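SusD homolog (Bacteroides ovatus, PDB 4F53) probably binds mucin O-glycans at the outer membrane as a SusD-like lipoprotein, delivering captured sugars for uptake. Local coordinates at residues W193-N198 / A237-Y242; A205-Y210 / S445-R450; C269-Y274 / K434-F439; E44-Y49 / Y93-P98. All coordinates share one frame; numbering follows the deposited sequence.

Contact 1 of 4, residues W193-N198 / A237-Y242; sequences WYKFAN and ATDGAY
K195 on helix 190-207 reaches across to D239, which lies in a short 3-10 turn just ahead of strand 241-243. From CB its chain starts beside the backbone N (chi1 -66°) and then runs out extended. K195 CD is the first atom to meet the partner, 3.8 Å from D239 CG, so the aliphatic part already lies against the carboxylate before the charge arrives. K195 CE follows at 4.0 Å from D239 OD1. The ammonium NZ of K195 closes a salt bridge with D239 OD1 at 3.1 Å, coming in from above the carboxylate plane, 41° out of it, while D239 OD2 stays farther off at 3.4 Å from the same NZ. That second oxygen is held by the backbone N-H groups of T235 and A236, which fixes the rotation of the carboxylate that K195 meets.

One residue further along the helix, the contact turns apolar. The ring of F196 offers its edge to the methyl of A241, with F196 CE2 3.6 Å from A241 CB near the ring plane. W193 CZ3 of the same helix covers one face of that ring, 3.7 Å above its centre, and F335 meets it edge-to-face.

An ion pair joins the helix to the 3-10 turn on the partly exposed side, and buried hydrocarbon joins it to the start of strand 241-243; two backbone N-H donors and the nearby ammonium are likely to favour the ionised form of D239.

Contact 2 of 4, residues A205-Y210 / S445-R450; sequences AMRTCY and SWTEYR
The end of helix 190-207 comes up to helix 442-452 with the CA atoms of R207 and E448 8.0 Å apart, a gap bridged by the long side chain of R207. Its CG stands opposite the backbone N (chi1 -170°), and bends at chi2 and chi3 turn the guanidinium toward the other helix. There the group lies with one face on T447: the methyl CG2 sits 3.2 Å above the guanidinium plane, over its centre, and the two side chains cross at about a right angle. E448 comes to the edge instead. R207 NH1 forms a salt bridge with E448 OE2 at 3.1 Å, but the hydrogen bond within it is weak and bent, with an angle of 133° at the hydrogen, and the two planes are turned 46° against each other.

E444 pairs with R207 NH1 and D129 with NH2, so that three carboxylates share the buried cation. E448 is shared as well, its OE1 pairing with K434 and R451. A leucine in place of R207 would probably leave E444, D129 and E448 OE2 without this common cation, burying carboxylate charge with less to balance it.

The buried ionic network joins the C-terminal end of helix 190-207 to helix 442-452 within the largely helical fold of this SusD-like protein, whose family is placed in the TPR clan.

Contact 3 of 4, residues C269-Y274 / K434-F439; sequences CYMNAY and KWIANF
The closest packing is between Y270 and W435, where Y270 CD2 comes within 3.6 Å of W435 CZ3. The two side chains cross at about a right angle, with the ring planes at 67° and the centroids 5.4 Å apart, an oblique aromatic pair. The indole is put there by its first torsion, which holds CG anti to the backbone N (chi1 178°), and Y61 stacks on it. Both polar ends turn to backbone carbonyls, Y270 OH to that of K456 and W435 NE1 to that of S59.

I436 supplies the rest from helix 423-438. This is a helix-to-helix contact within the largely helical SusD fold, joining the last turns of helix 265-273 to the later part of helix 423-438 without a hydrogen bond between the two segments.

The I436 side is looser, although its side chains too are buried. I436 CD1 reaches the edge of the Y274 ring, 3.9 Å from Y274 CD2 and close to the ring plane, while the Y270 carbonyl oxygen lies over one face of that tyrosine. On the other branch, I436 CG2 meets the end of selenomethionine M271, which slides past in the opposite direction and leaves CG2 4.0 Å from M271 CE.

Contact 4 of 4, residues E44-Y49 / Y93-P98; sequences ENFSQY and YSKFYP
Two helices of the SusD-like fold, 44-58 and 82-106, meet here through a lysine laid over an aromatic face, a CH-pi contact between F46 and K95. The backbones are far apart, with 10.1 Å between the CA atoms of the two residues, and the side chains span that distance by sliding past each other in opposite directions. With chi1 at 179° the ring of F46 points away from its backbone N and presents a face to the incoming chain. K95 arrives extended as far as CE: its CD lies 3.8 Å from F46 CD2, and CE stands 3.9 Å from the ring centroid, only 17° off the normal.

At CE the lysine bends (chi4 -76°), and the ammonium goes on to Q43, whose OE1 accepts a hydrogen bond from it. K95 NZ lies 5.0 Å from the centroid of the F46 ring, a long cation-pi approach that can give at most a weak attraction. The methylenes therefore carry the contact, with the charge served by the glutamine.

F92 meets F46 edge-to-face, and P41, I87 and D91 also touch the phenylalanine. An alanine at F46 would probably strip the methylenes of K95 of their aromatic support, leaving its chain freer to move, and cost F92 its ring partner. F46 CG and K95 CE are likewise 3.8 Å apart, with CE offset toward the rim of the ring.

Contacts 2 and 3 are buried, whereas contacts 1 and 4 are only partly so, each using a lysine that is partly exposed. Helix 190-207 serves both contact 1 and contact 2, whose centres lie about 20 Å apart, and its charged partner changes from an aspartate near the surface to a buried carboxylate cluster. Contacts 2 and 3 touch: helices 423-438 and 442-452 are consecutive, S445 CB packs 3.7 Å from W435 CD1, and K434 links the ionic network to the helix that carries the apolar side chains of contact 3. Contact 4 stands apart, about 29 Å from contact 3 between centres and across the middle of the chain.

Contact 1 of 4, residues W193-N198 / A237-Y242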
# COMPACT_ATOMS: atom_id res chain seq x y z
N TRP A 193 11.46 -13.06 10.75
CA TRP A 193 10.00 -13.21 10.70
C TRP A 193 9.36 -12.73 12.00
O TRP A 193 8.25 -12.22 11.97
CB TRP A 193 9.59 -14.67 10.39
CG TRP A 193 9.68 -14.96 8.92
CD1 TRP A 193 10.53 -15.84 8.31
CD2 TRP A 193 8.93 -14.33 7.87
NE1 TRP A 193 10.34 -15.81 6.95
CE2 TRP A 193 9.40 -14.86 6.65
CE3 TRP A 193 7.96 -13.30 7.84
CZ2 TRP A 193 8.90 -14.43 5.41
CZ3 TRP A 193 7.47 -12.87 6.61
CH2 TRP A 193 7.93 -13.45 5.42
N TYR A 194 10.08 -12.91 13.13
CA TYR A 194 9.70 -12.45 14.47
C TYR A 194 9.59 -10.93 14.45
O TYR A 194 8.60 -10.39 14.93
CB TYR A 194 10.73 -12.92 15.52
CG TYR A 194 10.41 -12.47 16.93
CD1 TYR A 194 9.45 -13.15 17.70
CD2 TYR A 194 11.05 -11.38 17.51
CE1 TYR A 194 9.15 -12.74 19.00
CE2 TYR A 194 10.74 -10.95 18.81
CZ TYR A 194 9.80 -11.65 19.55
OH TYR A 194 9.49 -11.26 20.83
N LYS A 195 10.61 -10.25 13.86
CA LYS A 195 10.63 -8.78 13.73
C LYS A 195 9.53 -8.30 12.81
O LYS A 195 8.91 -7.29 13.10
CB LYS A 195 11.99 -8.28 13.20
CG LYS A 195 13.14 -8.53 14.17
CD LYS A 195 14.36 -7.79 13.71
CE LYS A 195 15.61 -8.36 14.30
NZ LYS A 195 16.80 -7.58 13.88
N PHE A 196 9.27 -9.04 11.71
CA PHE A 196 8.22 -8.72 10.73
C PHE A 196 6.85 -8.77 11.42
O PHE A 196 6.07 -7.84 11.26
CB PHE A 196 8.28 -9.72 9.53
CG PHE A 196 7.22 -9.56 8.46
CD1 PHE A 196 5.94 -10.07 8.64
CD2 PHE A 196 7.51 -8.91 7.27
CE1 PHE A 196 4.95 -9.91 7.66
CE2 PHE A 196 6.54 -8.77 6.27
CZ PHE A 196 5.27 -9.28 6.46
N ALA A 197 6.56 -9.88 12.18
CA ALA A 197 5.30 -10.10 12.89
C ALA A 197 5.04 -8.99 13.93
O ALA A 197 3.92 -8.46 13.96
CB ALA A 197 5.28 -11.46 13.54
N ASN A 198 6.05 -8.58 14.72
CA ASN A 198 5.87 -7.48 15.67
C ASN A 198 5.67 -6.14 14.94
O ASN A 198 4.91 -5.29 15.40
CB ASN A 198 7.04 -7.37 16.64
CG ASN A 198 6.96 -8.38 17.73
OD1 ASN A 198 5.96 -8.46 18.46
ND2 ASN A 198 8.02 -9.17 17.87
N ALA A 237 17.80 -1.35 8.00
CA ALA A 237 17.33 -1.44 6.60
C ALA A 237 17.27 -2.91 6.11
O ALA A 237 16.34 -3.28 5.40
CB ALA A 237 18.25 -0.63 5.68
N THR A 238 18.22 -3.76 6.56
CA THR A 238 18.29 -5.17 6.17
C THR A 238 17.23 -6.04 6.88
O THR A 238 17.09 -7.20 6.53
CB THR A 238 19.68 -5.74 6.37
OG1 THR A 238 20.08 -5.48 7.71
CG2 THR A 238 20.68 -5.18 5.37
N ASP A 239 16.47 -5.49 7.84
CA ASP A 239 15.36 -6.20 8.49
C ASP A 239 14.11 -6.17 7.60
O ASP A 239 13.19 -6.97 7.81
CB ASP A 239 15.02 -5.62 9.86
CG ASP A 239 16.07 -5.76 10.93
OD1 ASP A 239 16.83 -6.75 10.89
OD2 ASP A 239 16.11 -4.91 11.83
N GLY A 240 14.08 -5.24 6.64
CA GLY A 240 12.98 -5.06 5.70
C GLY A 240 12.64 -6.31 4.92
O GLY A 240 13.52 -7.13 4.69
N ALA A 241 11.36 -6.48 4.54
CA ALA A 241 10.90 -7.65 3.78
C ALA A 241 10.83 -7.32 2.29
O ALA A 241 10.06 -6.46 1.86
CB ALA A 241 9.54 -8.14 4.29
N TYR A 242 11.69 -8.00 1.51
CA TYR A 242 11.85 -7.85 0.05
C TYR A 242 11.85 -9.23 -0.56
O TYR A 242 12.66 -10.05 -0.16
CB TYR A 242 13.16 -7.10 -0.30
CG TYR A 242 13.23 -5.73 0.35
CD1 TYR A 242 12.62 -4.63 -0.23
CD2 TYR A 242 13.90 -5.55 1.56
CE1 TYR A 242 12.66 -3.38 0.37
CE2 TYR A 242 13.95 -4.30 2.17
CZ TYR A 242 13.32 -3.22 1.58
OH TYR A 242 13.38 -1.98 2.17

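Contact 2 of 4, residues A205-Y210 / S445-R450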
# COMPACT_ATOMS: atom_id res chain seq x y z
N ALA A 205 -1.95 -1.84 15.15
CA ALA A 205 -2.29 -1.08 16.35
C ALA A 205 -2.43 0.38 15.99
O ALA A 205 -3.44 0.98 16.32
CB ALA A 205 -1.21 -1.26 17.42
N MSE A 206 -1.46 0.93 15.22
CA MSE A 206 -1.52 2.33 14.77
C MSE A 206 -2.78 2.61 13.89
O MSE A 206 -3.43 3.65 14.03
CB MSE A 206 -0.25 2.70 14.00
CG MSE A 206 -0.03 4.21 13.94
SE MSE A 206 0.23 4.95 15.75
CE MSE A 206 1.83 3.86 16.28
N ARG A 207 -3.14 1.65 13.05
CA ARG A 207 -4.34 1.71 12.20
C ARG A 207 -5.65 1.96 12.98
O ARG A 207 -6.54 2.69 12.51
CB ARG A 207 -4.48 0.37 11.45
CG ARG A 207 -5.55 0.43 10.34
CD ARG A 207 -4.93 0.83 9.03
NE ARG A 207 -4.34 -0.33 8.33
CZ ARG A 207 -3.12 -0.41 7.82
NH1 ARG A 207 -2.26 0.61 7.94
NH2 ARG A 207 -2.76 -1.46 7.10
N THR A 208 -5.77 1.33 14.16
CA THR A 208 -6.98 1.38 14.96
C THR A 208 -6.98 2.52 15.97
O THR A 208 -7.84 2.53 16.84
CB THR A 208 -7.15 0.05 15.69
OG1 THR A 208 -6.03 -0.13 16.57
CG2 THR A 208 -7.30 -1.14 14.75
N CYS A 209 -6.02 3.47 15.87
CA CYS A 209 -5.81 4.55 16.85
C CYS A 209 -6.98 5.55 16.94
O CYS A 209 -7.09 6.24 17.94
CB CYS A 209 -4.48 5.27 16.58
SG CYS A 209 -4.53 6.38 15.15
N TYR A 210 -7.84 5.66 15.91
CA TYR A 210 -8.95 6.61 15.98
C TYR A 210 -10.24 5.99 16.50
O TYR A 210 -11.17 6.73 16.82
CB TYR A 210 -9.21 7.30 14.64
CG TYR A 210 -8.10 8.25 14.26
CD1 TYR A 210 -7.86 9.40 15.01
CD2 TYR A 210 -7.27 7.99 13.18
CE1 TYR A 210 -6.81 10.27 14.69
CE2 TYR A 210 -6.23 8.86 12.83
CZ TYR A 210 -6.00 9.99 13.60
OH TYR A 210 -4.98 10.84 13.24
N SER A 445 0.05 2.82 1.46
CA SER A 445 -0.03 4.30 1.39
C SER A 445 -1.45 4.82 1.12
O SER A 445 -1.77 5.90 1.60
CB SER A 445 0.94 4.86 0.35
OG SER A 445 2.24 4.67 0.89
N TRP A 446 -2.29 4.05 0.41
CA TRP A 446 -3.71 4.39 0.22
C TRP A 446 -4.42 4.26 1.60
O TRP A 446 -5.17 5.16 2.02
CB TRP A 446 -4.39 3.50 -0.87
CG TRP A 446 -5.88 3.73 -0.99
CD1 TRP A 446 -6.54 4.93 -0.89
CD2 TRP A 446 -6.90 2.74 -1.25
NE1 TRP A 446 -7.90 4.74 -1.07
CE2 TRP A 446 -8.15 3.41 -1.26
CE3 TRP A 446 -6.88 1.33 -1.44
CZ2 TRP A 446 -9.37 2.73 -1.50
CZ3 TRP A 446 -8.08 0.66 -1.66
CH2 TRP A 446 -9.31 1.36 -1.68
N THR A 447 -4.15 3.18 2.32
CA THR A 447 -4.75 2.97 3.64
C THR A 447 -4.33 4.13 4.60
O THR A 447 -5.16 4.65 5.34
CB THR A 447 -4.34 1.59 4.17
OG1 THR A 447 -4.84 0.58 3.29
CG2 THR A 447 -4.82 1.33 5.56
N GLU A 448 -3.07 4.54 4.54
CA GLU A 448 -2.56 5.58 5.44
C GLU A 448 -3.07 6.97 5.06
O GLU A 448 -3.28 7.80 5.94
CB GLU A 448 -1.01 5.51 5.51
CG GLU A 448 -0.59 4.28 6.32
CD GLU A 448 -1.09 4.27 7.76
OE1 GLU A 448 -0.41 4.91 8.59
OE2 GLU A 448 -2.17 3.71 8.05
N TYR A 449 -3.32 7.20 3.76
CA TYR A 449 -3.89 8.44 3.25
C TYR A 449 -5.33 8.60 3.79
O TYR A 449 -5.73 9.67 4.29
CB TYR A 449 -3.86 8.48 1.72
CG TYR A 449 -4.63 9.64 1.17
CD1 TYR A 449 -4.11 10.93 1.24
CD2 TYR A 449 -5.94 9.48 0.71
CE1 TYR A 449 -4.85 12.03 0.81
CE2 TYR A 449 -6.69 10.58 0.27
CZ TYR A 449 -6.14 11.85 0.31
OH TYR A 449 -6.85 12.95 -0.10
N ARG A 450 -6.11 7.51 3.70
CA ARG A 450 -7.47 7.50 4.20
C ARG A 450 -7.50 7.70 5.72
O ARG A 450 -8.27 8.51 6.19
CB ARG A 450 -8.17 6.20 3.83
CG ARG A 450 -8.43 6.06 2.34
CD ARG A 450 -9.10 4.70 2.07
NE ARG A 450 -8.12 3.60 2.04
CZ ARG A 450 -8.45 2.31 2.08
NH1 ARG A 450 -9.72 1.94 2.19
NH2 ARG A 450 -7.51 1.38 2.03

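Contact 3 of 4, residues C269-Y274 / K434-F439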
# COMPACT_ATOMS: atom_id res chain seq x y z
N CYS A 269 6.10 16.36 -7.50
CA CYS A 269 5.88 17.66 -6.86
C CYS A 269 6.57 17.74 -5.48
O CYS A 269 7.28 18.70 -5.21
CB CYS A 269 4.39 17.98 -6.75
SG CYS A 269 3.67 18.60 -8.28
N TYR A 270 6.36 16.72 -4.62
CA TYR A 270 6.97 16.67 -3.30
C TYR A 270 8.48 16.48 -3.38
O TYR A 270 9.22 17.18 -2.71
CB TYR A 270 6.39 15.52 -2.46
CG TYR A 270 5.04 15.84 -1.83
CD1 TYR A 270 4.95 16.54 -0.64
CD2 TYR A 270 3.86 15.38 -2.41
CE1 TYR A 270 3.72 16.83 -0.06
CE2 TYR A 270 2.61 15.64 -1.83
CZ TYR A 270 2.55 16.37 -0.65
OH TYR A 270 1.36 16.62 -0.04
N MSE A 271 8.93 15.54 -4.23
CA MSE A 271 10.33 15.15 -4.30
C MSE A 271 11.18 16.19 -4.98
O MSE A 271 12.32 16.37 -4.56
CB MSE A 271 10.47 13.76 -4.89
CG MSE A 271 9.87 12.72 -3.95
SE MSE A 271 9.99 10.94 -4.65
CE MSE A 271 11.83 10.66 -4.29
N ASN A 272 10.62 16.96 -5.93
CA ASN A 272 11.33 18.10 -6.54
C ASN A 272 11.46 19.24 -5.53
O ASN A 272 12.54 19.76 -5.37
CB ASN A 272 10.63 18.61 -7.83
CG ASN A 272 10.90 17.72 -9.01
OD1 ASN A 272 11.86 16.97 -9.04
ND2 ASN A 272 10.10 17.82 -10.04
N ALA A 273 10.37 19.55 -4.77
CA ALA A 273 10.39 20.62 -3.75
C ALA A 273 11.44 20.35 -2.69
O ALA A 273 12.06 21.28 -2.19
CB ALA A 273 9.03 20.73 -3.10
N TYR A 274 11.64 19.06 -2.34
CA TYR A 274 12.62 18.69 -1.31
C TYR A 274 14.00 18.38 -1.88
O TYR A 274 14.88 17.98 -1.11
CB TYR A 274 12.10 17.48 -0.50
CG TYR A 274 10.73 17.67 0.12
CD1 TYR A 274 10.28 18.94 0.48
CD2 TYR A 274 9.91 16.59 0.40
CE1 TYR A 274 9.01 19.13 1.01
CE2 TYR A 274 8.66 16.76 0.99
CZ TYR A 274 8.20 18.04 1.27
OH TYR A 274 6.97 18.19 1.87
N LYS A 434 6.84 9.13 5.38
CA LYS A 434 6.54 7.69 5.27
C LYS A 434 6.07 7.35 3.84
O LYS A 434 6.44 6.33 3.29
CB LYS A 434 5.48 7.27 6.30
CG LYS A 434 5.25 5.75 6.34
CD LYS A 434 4.51 5.29 7.58
CE LYS A 434 3.03 5.22 7.42
NZ LYS A 434 2.41 4.83 8.69
N TRP A 435 5.24 8.22 3.27
CA TRP A 435 4.68 8.08 1.92
C TRP A 435 5.81 8.08 0.85
O TRP A 435 5.80 7.19 -0.00
CB TRP A 435 3.65 9.18 1.67
CG TRP A 435 3.02 9.17 0.31
CD1 TRP A 435 1.98 8.40 -0.11
CD2 TRP A 435 3.32 10.07 -0.77
NE1 TRP A 435 1.61 8.76 -1.39
CE2 TRP A 435 2.40 9.80 -1.81
CE3 TRP A 435 4.27 11.11 -0.94
CZ2 TRP A 435 2.39 10.53 -3.02
CZ3 TRP A 435 4.26 11.82 -2.14
CH2 TRP A 435 3.32 11.55 -3.15
N ILE A 436 6.76 9.02 0.91
CA ILE A 436 7.92 9.03 -0.00
C ILE A 436 8.70 7.73 0.17
O ILE A 436 8.96 7.03 -0.82
CB ILE A 436 8.85 10.27 0.19
CG1 ILE A 436 8.12 11.60 -0.14
CG2 ILE A 436 10.13 10.12 -0.66
CD1 ILE A 436 8.80 12.86 0.39
N ALA A 437 9.03 7.36 1.42
CA ALA A 437 9.81 6.16 1.71
C ALA A 437 9.11 4.84 1.31
O ALA A 437 9.81 3.88 0.99
CB ALA A 437 10.18 6.12 3.18
N ASN A 438 7.78 4.78 1.35
CA ASN A 438 7.04 3.54 1.11
C ASN A 438 6.75 3.28 -0.35
O ASN A 438 6.22 2.21 -0.66
CB ASN A 438 5.75 3.45 1.92
CG ASN A 438 5.78 2.34 2.92
OD1 ASN A 438 6.69 1.52 2.93
ND2 ASN A 438 4.79 2.28 3.80
N PHE A 439 7.15 4.17 -1.25
CA PHE A 439 7.02 3.88 -2.67
C PHE A 439 7.75 2.53 -2.97
O PHE A 439 8.83 2.34 -2.42
CB PHE A 439 7.63 5.02 -3.49
CG PHE A 439 7.67 4.75 -4.98
CD1 PHE A 439 6.58 5.07 -5.78
CD2 PHE A 439 8.78 4.18 -5.57
CE1 PHE A 439 6.61 4.82 -7.16
CE2 PHE A 439 8.81 3.92 -6.95
CZ PHE A 439 7.73 4.24 -7.73

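Contact 4 of 4, residues E44-Y49 / Y93-P98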
# COMPACT_ATOMS: atom_id res chain seq x y z
N GLU A 44 1.78 -10.69 -13.00
CA GLU A 44 1.60 -9.42 -13.70
C GLU A 44 0.14 -9.08 -13.99
O GLU A 44 -0.19 -7.92 -13.86
CB GLU A 44 2.45 -9.34 -14.99
CG GLU A 44 2.12 -10.40 -16.03
CD GLU A 44 2.93 -10.34 -17.31
OE1 GLU A 44 4.17 -10.19 -17.24
OE2 GLU A 44 2.32 -10.51 -18.40
N ASN A 45 -0.71 -10.07 -14.33
CA ASN A 45 -2.11 -9.81 -14.64
C ASN A 45 -2.97 -9.74 -13.37
O ASN A 45 -4.19 -9.57 -13.46
CB ASN A 45 -2.67 -10.85 -15.64
CG ASN A 45 -2.45 -12.30 -15.27
OD1 ASN A 45 -1.32 -12.77 -15.10
ND2 ASN A 45 -3.53 -13.07 -15.24
N PHE A 46 -2.37 -9.87 -12.18
CA PHE A 46 -3.10 -9.74 -10.93
C PHE A 46 -2.61 -8.47 -10.27
O PHE A 46 -3.41 -7.60 -9.92
CB PHE A 46 -2.94 -10.98 -10.02
CG PHE A 46 -3.67 -10.89 -8.69
CD1 PHE A 46 -4.99 -10.43 -8.62
CD2 PHE A 46 -3.07 -11.35 -7.52
CE1 PHE A 46 -5.66 -10.36 -7.40
CE2 PHE A 46 -3.76 -11.30 -6.31
CZ PHE A 46 -5.04 -10.80 -6.26
N SER A 47 -1.28 -8.34 -10.19
CA SER A 47 -0.54 -7.18 -9.68
C SER A 47 -1.00 -5.89 -10.36
O SER A 47 -1.18 -4.88 -9.69
CB SER A 47 0.97 -7.37 -9.91
OG SER A 47 1.69 -6.28 -9.37
N GLN A 48 -1.18 -5.93 -11.70
CA GLN A 48 -1.59 -4.77 -12.49
C GLN A 48 -2.88 -4.17 -11.96
O GLN A 48 -2.98 -2.95 -11.87
CB GLN A 48 -1.76 -5.11 -13.98
CG GLN A 48 -1.81 -3.83 -14.79
CD GLN A 48 -1.85 -4.00 -16.27
OE1 GLN A 48 -2.27 -5.03 -16.80
NE2 GLN A 48 -1.43 -2.96 -16.94
N TYR A 49 -3.85 -5.00 -11.57
CA TYR A 49 -5.09 -4.49 -11.03
C TYR A 49 -4.93 -4.01 -9.60
O TYR A 49 -5.22 -2.86 -9.33
CB TYR A 49 -6.20 -5.54 -11.10
CG TYR A 49 -6.52 -5.94 -12.52
CD1 TYR A 49 -7.41 -5.19 -13.29
CD2 TYR A 49 -5.91 -7.05 -13.11
CE1 TYR A 49 -7.68 -5.54 -14.62
CE2 TYR A 49 -6.17 -7.40 -14.43
CZ TYR A 49 -7.07 -6.65 -15.18
OH TYR A 49 -7.33 -6.99 -16.48
N TYR A 93 -9.23 -14.53 -2.76
CA TYR A 93 -9.81 -15.74 -2.17
C TYR A 93 -9.48 -16.99 -3.00
O TYR A 93 -9.08 -17.99 -2.42
CB TYR A 93 -11.34 -15.60 -1.96
CG TYR A 93 -11.67 -14.72 -0.77
CD1 TYR A 93 -11.62 -13.33 -0.87
CD2 TYR A 93 -12.00 -15.28 0.46
CE1 TYR A 93 -11.90 -12.52 0.23
CE2 TYR A 93 -12.29 -14.48 1.56
CZ TYR A 93 -12.25 -13.10 1.44
OH TYR A 93 -12.51 -12.31 2.52
N SER A 94 -9.60 -16.92 -4.35
CA SER A 94 -9.31 -18.01 -5.30
C SER A 94 -7.84 -18.42 -5.28
O SER A 94 -7.51 -19.60 -5.43
CB SER A 94 -9.63 -17.59 -6.74
OG SER A 94 -10.97 -17.12 -6.86
N LYS A 95 -6.97 -17.43 -5.14
CA LYS A 95 -5.53 -17.67 -5.18
C LYS A 95 -4.96 -18.06 -3.82
O LYS A 95 -3.98 -18.80 -3.79
CB LYS A 95 -4.78 -16.44 -5.72
CG LYS A 95 -5.09 -16.18 -7.19
CD LYS A 95 -4.47 -14.86 -7.61
CE LYS A 95 -4.97 -14.40 -8.95
NZ LYS A 95 -4.34 -15.18 -10.04
N PHE A 96 -5.54 -17.56 -2.71
CA PHE A 96 -5.00 -17.84 -1.38
C PHE A 96 -5.54 -19.12 -0.72
O PHE A 96 -4.74 -19.96 -0.28
CB PHE A 96 -5.21 -16.63 -0.41
CG PHE A 96 -4.41 -16.76 0.87
CD1 PHE A 96 -4.92 -17.45 1.97
CD2 PHE A 96 -3.11 -16.25 0.95
CE1 PHE A 96 -4.15 -17.63 3.12
CE2 PHE A 96 -2.34 -16.42 2.10
CZ PHE A 96 -2.85 -17.14 3.17
N TYR A 97 -6.87 -19.20 -0.55
CA TYR A 97 -7.51 -20.22 0.28
C TYR A 97 -7.35 -21.69 -0.16
O TYR A 97 -7.08 -22.48 0.75
CB TYR A 97 -8.96 -19.89 0.57
CG TYR A 97 -9.05 -18.91 1.73
CD1 TYR A 97 -8.70 -19.29 3.02
CD2 TYR A 97 -9.38 -17.57 1.51
CE1 TYR A 97 -8.75 -18.38 4.08
CE2 TYR A 97 -9.47 -16.67 2.57
CZ TYR A 97 -9.14 -17.07 3.85
OH TYR A 97 -9.18 -16.17 4.90
N PRO A 98 -7.43 -22.11 -1.44
CA PRO A 98 -7.22 -23.54 -1.73
C PRO A 98 -5.85 -24.04 -1.23
O PRO A 98 -5.81 -25.08 -0.57
CB PRO A 98 -7.37 -23.62 -3.26
CG PRO A 98 -8.23 -22.47 -3.61
CD PRO A 98 -7.76 -21.37 -2.68